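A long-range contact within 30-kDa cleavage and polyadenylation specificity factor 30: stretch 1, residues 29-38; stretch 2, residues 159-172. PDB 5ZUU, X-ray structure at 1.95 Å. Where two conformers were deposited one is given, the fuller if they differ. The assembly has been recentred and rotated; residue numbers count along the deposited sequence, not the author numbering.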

ATOM      1  N   ASN A  29       9.221  -2.917   8.729  1.00 16.75           N
ATOM      2  CA  ASN A  29       8.768  -1.592   8.251  1.00 16.68           C
ATOM      3  C   ASN A  29       7.290  -1.558   7.863  1.00 14.87           C
ATOM      4  O   ASN A  29       6.612  -0.643   8.110  1.00 13.49           O
ATOM      5  CB  ASN A  29       9.651  -1.056   7.131  1.00 17.67           C
ATOM      6  CG  ASN A  29      11.057  -0.686   7.608  1.00 18.54           C
ATOM      7  OD1 ASN A  29      11.945  -0.435   6.820  1.00 18.60           O
ATOM      8  ND2 ASN A  29      11.232  -0.662   8.877  1.00 14.74           N
ATOM      9  N   PHE A  30       6.870  -2.602   7.206  1.00 14.54           N
ATOM     10  CA  PHE A  30       5.485  -2.750   6.844  1.00 14.47           C
ATOM     11  C   PHE A  30       4.577  -2.693   8.091  1.00 14.46           C
ATOM     12  O   PHE A  30       3.549  -2.021   8.119  1.00 12.09           O
ATOM     13  CB  PHE A  30       5.336  -4.064   6.068  1.00 14.21           C
ATOM     14  CG  PHE A  30       3.932  -4.565   6.002  1.00 15.29           C
ATOM     15  CD1 PHE A  30       2.947  -3.781   5.442  1.00 15.46           C
ATOM     16  CD2 PHE A  30       3.588  -5.844   6.540  1.00 15.84           C
ATOM     17  CE1 PHE A  30       1.644  -4.255   5.366  1.00 15.59           C
ATOM     18  CE2 PHE A  30       2.307  -6.318   6.454  1.00 16.23           C
ATOM     19  CZ  PHE A  30       1.325  -5.499   5.880  1.00 15.95           C
ATOM     20  N   GLU A  31       4.980  -3.428   9.115  1.00 17.37           N
ATOM     21  CA  GLU A  31       4.233  -3.403  10.418  1.00 20.91           C
ATOM     22  C   GLU A  31       4.225  -2.081  11.119  1.00 18.34           C
ATOM     23  O   GLU A  31       3.198  -1.640  11.570  1.00 17.61           O
ATOM     24  CB  GLU A  31       4.687  -4.529  11.321  1.00 23.78           C
ATOM     25  CG  GLU A  31       4.208  -5.829  10.710  1.00 28.47           C
ATOM     26  CD  GLU A  31       4.642  -7.055  11.445  1.00 34.01           C
ATOM     27  OE1 GLU A  31       5.013  -6.933  12.622  1.00 36.96           O
ATOM     28  OE2 GLU A  31       4.576  -8.141  10.823  1.00 40.72           O
ATOM     29  N   LEU A  32       5.348  -1.388  11.075  1.00 20.83           N
ATOM     30  CA  LEU A  32       5.421  -0.025  11.542  1.00 21.06           C
ATOM     31  C   LEU A  32       4.503   0.913  10.756  1.00 18.98           C
ATOM     32  O   LEU A  32       3.843   1.813  11.335  1.00 19.70           O
ATOM     33  CB  LEU A  32       6.867   0.456  11.445  1.00 25.79           C
ATOM     34  CG  LEU A  32       7.339   1.469  12.481  1.00 32.04           C
ATOM     35  CD1 LEU A  32       7.282   0.892  13.889  1.00 34.07           C
ATOM     36  CD2 LEU A  32       8.766   1.897  12.173  1.00 32.22           C
ATOM     37  N   SER A  33       4.476   0.733   9.431  1.00 15.06           N
ATOM     38  CA  SER A  33       3.556   1.513   8.621  1.00 14.51           C
ATOM     39  C   SER A  33       2.084   1.342   9.056  1.00 14.32           C
ATOM     40  O   SER A  33       1.297   2.273   9.131  1.00 13.20           O
ATOM     41  CB  SER A  33       3.727   1.119   7.162  1.00 12.66           C
ATOM     42  OG  SER A  33       2.838   1.832   6.380  1.00 11.43           O
ATOM     43  N   VAL A  34       1.741   0.102   9.321  1.00 16.46           N
ATOM     44  CA  VAL A  34       0.389  -0.261   9.748  1.00 17.89           C
ATOM     45  C   VAL A  34       0.051   0.378  11.088  1.00 19.18           C
ATOM     46  O   VAL A  34      -1.041   0.912  11.250  1.00 20.48           O
ATOM     47  CB  VAL A  34       0.240  -1.790   9.797  1.00 18.32           C
ATOM     48  CG1 VAL A  34      -1.059  -2.179  10.474  1.00 20.85           C
ATOM     49  CG2 VAL A  34       0.280  -2.360   8.375  1.00 17.58           C
ATOM     50  N   GLN A  35       0.977   0.342  12.040  0.50 19.28           N
ATOM     51  CA  GLN A  35       0.726   0.930  13.368  0.50 19.61           C
ATOM     52  C   GLN A  35       0.645   2.456  13.309  0.50 21.07           C
ATOM     53  O   GLN A  35      -0.105   3.065  14.055  0.50 21.37           O
ATOM     54  CB  GLN A  35       1.784   0.449  14.393  0.50 19.27           C
ATOM     55  CG  GLN A  35       1.793   1.177  15.747  0.50 18.65           C
ATOM     56  CD  GLN A  35       0.462   1.111  16.457  0.50 18.48           C
ATOM     57  OE1 GLN A  35      -0.154   0.040  16.544  0.50 19.17           O
ATOM     58  NE2 GLN A  35      -0.001   2.250  16.961  0.50 17.16           N
ATOM     59  N   GLN A  36       1.395   3.074  12.399  1.00 23.52           N
ATOM     60  CA  GLN A  36       1.507   4.535  12.364  1.00 22.42           C
ATOM     61  C   GLN A  36       0.799   5.235  11.235  1.00 18.17           C
ATOM     62  O   GLN A  36       0.672   6.422  11.287  1.00 16.73           O
ATOM     63  CB  GLN A  36       3.005   4.871  12.338  1.00 26.25           C
ATOM     64  CG  GLN A  36       3.650   4.454  13.642  1.00 28.59           C
ATOM     65  CD  GLN A  36       5.127   4.602  13.644  1.00 33.02           C
ATOM     66  OE1 GLN A  36       5.703   5.388  12.898  1.00 34.51           O
ATOM     67  NE2 GLN A  36       5.769   3.832  14.507  1.00 41.70           N
ATOM     68  N   GLY A  37       0.359   4.540  10.191  1.00 15.43           N
ATOM     69  CA  GLY A  37      -0.280   5.267   9.074  1.00 15.23           C
ATOM     70  C   GLY A  37       0.636   6.136   8.239  1.00 14.53           C
ATOM     71  O   GLY A  37       0.251   7.228   7.733  1.00 14.75           O
ATOM     72  N   VAL A  38       1.824   5.599   8.027  1.00 16.05           N
ATOM     73  CA  VAL A  38       2.940   6.333   7.468  1.00 16.63           C
ATOM     74  C   VAL A  38       3.791   5.436   6.613  1.00 14.13           C
ATOM     75  O   VAL A  38       3.931   4.284   6.915  1.00 14.93           O
ATOM     76  CB  VAL A  38       3.699   6.923   8.679  1.00 20.48           C
ATOM     77  CG1 VAL A  38       5.146   6.541   8.763  1.00 21.26           C
ATOM     78  CG2 VAL A  38       3.479   8.406   8.750  1.00 21.51           C
TER
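Stretch 2 (159-172) ELMAISIAAEAKRE

Stretch 2 is helical and packs against the last turns of a helix that begins earlier in the chain and runs to Gln36. The two helices run in the same general direction, their axes crossing at 42° with a closest approach of 8.3 Å, and Val34 and Ser164 lie nearest in register, with CA atoms 5.5 Å apart. The contact begins at Phe30, whose CB points sideways but whose t rotamer brings the ring end across, so that Phe30 CE2 lies 3.3 Å from Leu160 CD1. The same methyl is flanked by the aliphatic part of Glu31, with Glu31 CG 4.2 Å from Leu160 CD1. The CA-to-CB bond of Val34 points toward the partner helix: its CG1 rests 4.0 Å from Leu160 CB, 4.0 Å from Ser164 CB and 3.7 Å from Leu160 O. Beside this apolar patch, a water accepts from Ser164 OG and Arg171 NH2 and donates to Val34 O, linking the Val34 carbonyl to the Ser164 and Arg171 side chains. Ala167 CB lies 3.2 Å from Gln35 O. Gln35 O, in the last turn of the helix, accepts a hydrogen bond from Arg171 NH1 (2.8 Å). The guanidinium then lays one face over Gln36 C and Gly37 CA; Gly37, with positive phi, leaves the helix here, and a CB on it would clash with Arg171 NH2.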

ATOM      1  N   GLU A 159      -4.480 -10.350  10.819  1.00 22.15           N
ATOM      2  CA  GLU A 159      -4.453  -9.729  12.170  1.00 27.47           C
ATOM      3  C   GLU A 159      -4.105  -8.240  12.151  1.00 26.39           C
ATOM      4  O   GLU A 159      -4.624  -7.499  12.976  1.00 31.77           O
ATOM      5  CB  GLU A 159      -3.523 -10.475  13.135  1.00 33.04           C
ATOM      6  CG  GLU A 159      -2.164 -10.799  12.554  1.00 39.67           C
ATOM      7  CD  GLU A 159      -2.127 -12.173  11.923  1.00 47.52           C
ATOM      8  OE1 GLU A 159      -1.684 -13.086  12.637  1.00 55.47           O
ATOM      9  OE2 GLU A 159      -2.569 -12.342  10.743  1.00 43.85           O
ATOM     10  N   LEU A 160      -3.312  -7.780  11.176  1.00 22.23           N
ATOM     11  CA  LEU A 160      -2.960  -6.357  11.058  1.00 21.33           C
ATOM     12  C   LEU A 160      -4.112  -5.466  10.776  1.00 21.26           C
ATOM     13  O   LEU A 160      -4.026  -4.263  11.069  1.00 25.76           O
ATOM     14  CB  LEU A 160      -1.886  -6.109   9.983  1.00 21.56           C
ATOM     15  CG  LEU A 160      -0.540  -6.805  10.304  1.00 22.67           C
ATOM     16  CD1 LEU A 160       0.467  -6.762   9.156  1.00 21.70           C
ATOM     17  CD2 LEU A 160       0.077  -6.240  11.571  1.00 24.52           C
ATOM     18  N   MET A 161      -5.182  -5.989  10.169  1.00 21.20           N
ATOM     19  CA  MET A 161      -6.317  -5.127   9.801  1.00 20.95           C
ATOM     20  C   MET A 161      -6.904  -4.404  11.006  1.00 21.22           C
ATOM     21  O   MET A 161      -7.053  -3.187  10.992  1.00 19.58           O
ATOM     22  CB  MET A 161      -7.420  -5.893   9.103  1.00 21.24           C
ATOM     23  CG  MET A 161      -8.514  -4.990   8.532  1.00 22.10           C
ATOM     24  SD  MET A 161      -8.189  -4.199   6.920  1.00 24.22           S
ATOM     25  CE  MET A 161      -7.832  -2.522   7.413  1.00 24.25           C
ATOM     26  N   ALA A 162      -7.300  -5.168  12.008  1.00 23.41           N
ATOM     27  CA  ALA A 162      -7.881  -4.579  13.223  1.00 25.08           C
ATOM     28  C   ALA A 162      -6.824  -3.678  13.927  1.00 24.24           C
ATOM     29  O   ALA A 162      -7.130  -2.573  14.384  1.00 25.60           O
ATOM     30  CB  ALA A 162      -8.412  -5.709  14.142  1.00 24.37           C
ATOM     31  N   ILE A 163      -5.560  -4.102  13.904  1.00 26.18           N
ATOM     32  CA  ILE A 163      -4.465  -3.243  14.424  1.00 26.02           C
ATOM     33  C   ILE A 163      -4.482  -1.861  13.757  1.00 25.74           C
ATOM     34  O   ILE A 163      -4.441  -0.814  14.433  1.00 24.61           O
ATOM     35  CB  ILE A 163      -3.099  -3.919  14.307  1.00 26.19           C
ATOM     36  CG1 ILE A 163      -3.027  -5.110  15.282  1.00 28.66           C
ATOM     37  CG2 ILE A 163      -2.007  -2.938  14.695  1.00 26.84           C
ATOM     38  CD1 ILE A 163      -1.822  -5.995  15.062  1.00 29.43           C
ATOM     39  N   SER A 164      -4.605  -1.867  12.432  1.00 22.35           N
ATOM     40  CA  SER A 164      -4.687  -0.643  11.697  1.00 22.57           C
ATOM     41  C   SER A 164      -5.869   0.220  12.103  1.00 21.87           C
ATOM     42  O   SER A 164      -5.724   1.408  12.257  1.00 20.18           O
ATOM     43  CB  SER A 164      -4.813  -0.952  10.197  1.00 22.61           C
ATOM     44  OG  SER A 164      -4.602   0.249   9.545  1.00 25.58           O
ATOM     45  N   ILE A 165      -7.041  -0.387  12.197  1.00 24.23           N
ATOM     46  CA  ILE A 165      -8.326   0.336  12.456  1.00 27.45           C
ATOM     47  C   ILE A 165      -8.239   0.994  13.855  1.00 26.02           C
ATOM     48  O   ILE A 165      -8.557   2.181  14.020  1.00 27.33           O
ATOM     49  CB  ILE A 165      -9.604  -0.608  12.363  1.00 28.12           C
ATOM     50  CG1 ILE A 165      -9.807  -1.217  10.954  1.00 31.96           C
ATOM     51  CG2 ILE A 165     -10.896   0.111  12.733  1.00 27.93           C
ATOM     52  CD1 ILE A 165      -9.916  -0.189   9.853  1.00 32.99           C
ATOM     53  N   ALA A 166      -7.760   0.216  14.826  1.00 27.73           N
ATOM     54  CA  ALA A 166      -7.522   0.708  16.200  1.00 28.34           C
ATOM     55  C   ALA A 166      -6.552   1.887  16.172  1.00 27.54           C
ATOM     56  O   ALA A 166      -6.907   2.962  16.687  1.00 28.16           O
ATOM     57  CB  ALA A 166      -6.995  -0.410  17.097  1.00 27.88           C
ATOM     58  N   ALA A 167      -5.393   1.722  15.498  1.00 26.78           N
ATOM     59  CA  ALA A 167      -4.374   2.816  15.497  1.00 27.16           C
ATOM     60  C   ALA A 167      -4.903   4.067  14.866  1.00 28.55           C
ATOM     61  O   ALA A 167      -4.754   5.138  15.431  1.00 28.05           O
ATOM     62  CB  ALA A 167      -3.083   2.396  14.854  1.00 26.56           C
ATOM     63  N   GLU A 168      -5.570   3.890  13.717  1.00 30.49           N
ATOM     64  CA  GLU A 168      -6.290   4.931  12.974  1.00 33.02           C
ATOM     65  C   GLU A 168      -7.300   5.690  13.851  1.00 31.37           C
ATOM     66  O   GLU A 168      -7.341   6.892  13.829  1.00 29.63           O
ATOM     67  CB  GLU A 168      -7.029   4.277  11.783  1.00 36.90           C
ATOM     68  CG  GLU A 168      -7.201   5.101  10.528  1.00 39.57           C
ATOM     69  CD  GLU A 168      -8.015   4.364   9.420  1.00 42.98           C
ATOM     70  OE1 GLU A 168      -8.689   5.105   8.665  1.00 45.55           O
ATOM     71  OE2 GLU A 168      -7.985   3.089   9.257  1.00 43.29           O
ATOM     72  N   ALA A 169      -8.113   4.977  14.610  1.00 33.63           N
ATOM     73  CA  ALA A 169      -9.090   5.611  15.508  1.00 34.21           C
ATOM     74  C   ALA A 169      -8.392   6.419  16.605  1.00 34.57           C
ATOM     75  O   ALA A 169      -8.771   7.554  16.853  1.00 30.49           O
ATOM     76  CB  ALA A 169      -9.962   4.547  16.141  1.00 34.76           C
ATOM     77  N   LYS A 170      -7.374   5.815  17.233  1.00 37.71           N
ATOM     78  CA  LYS A 170      -6.559   6.490  18.284  1.00 41.40           C
ATOM     79  C   LYS A 170      -5.996   7.818  17.816  1.00 42.16           C
ATOM     80  O   LYS A 170      -6.020   8.794  18.567  1.00 43.48           O
ATOM     81  CB  LYS A 170      -5.396   5.618  18.795  1.00 42.60           C
ATOM     82  CG  LYS A 170      -5.714   4.776  20.029  1.00 48.26           C
ATOM     83  CD  LYS A 170      -4.730   5.010  21.182  1.00 52.72           C
ATOM     84  CE  LYS A 170      -5.322   4.509  22.518  1.00 56.58           C
ATOM     85  NZ  LYS A 170      -4.619   4.992  23.751  1.00 55.96           N
ATOM     86  N   ARG A 171      -5.470   7.844  16.586  1.00 39.35           N
ATOM     87  CA  ARG A 171      -4.949   9.091  15.992  1.00 38.95           C
ATOM     88  C   ARG A 171      -6.025  10.126  15.721  1.00 41.64           C
ATOM     89  O   ARG A 171      -5.753  11.324  15.785  1.00 43.40           O
ATOM     90  CB  ARG A 171      -4.176   8.818  14.715  1.00 34.46           C
ATOM     91  CG  ARG A 171      -2.804   8.248  14.952  1.00 32.61           C
ATOM     92  CD  ARG A 171      -2.036   8.172  13.646  1.00 34.75           C
ATOM     93  NE  ARG A 171      -2.649   7.260  12.646  1.00 35.31           N
ATOM     94  CZ  ARG A 171      -2.463   5.937  12.569  1.00 32.24           C
ATOM     95  NH1 ARG A 171      -1.693   5.304  13.469  1.00 30.31           N
ATOM     96  NH2 ARG A 171      -3.070   5.239  11.589  1.00 32.20           N
ATOM     97  N   GLU A 172      -7.234   9.658  15.440  1.00 48.42           N
ATOM     98  CA  GLU A 172      -8.400  10.518  15.277  1.00 54.76           C
ATOM     99  C   GLU A 172      -8.829  11.244  16.561  1.00 58.90           C
ATOM    100  O   GLU A 172      -9.201  12.407  16.470  1.00 59.86           O
ATOM    101  CB  GLU A 172      -9.584   9.732  14.678  1.00 60.14           C
ATOM    102  CG  GLU A 172     -10.465  10.544  13.731  1.00 62.91           C
ATOM    103  CD  GLU A 172      -9.794  10.789  12.383  1.00 65.01           C
ATOM    104  OE1 GLU A 172      -8.931  11.685  12.297  1.00 58.51           O
ATOM    105  OE2 GLU A 172     -10.128  10.082  11.403  1.00 73.54           O
TER
HETATM  106  O   HOH W   1      -3.112   2.483  10.579  1.00 22.22           O
HETATM  107  O   HOH W   2      -3.426  -0.820  17.058  1.00 33.61           O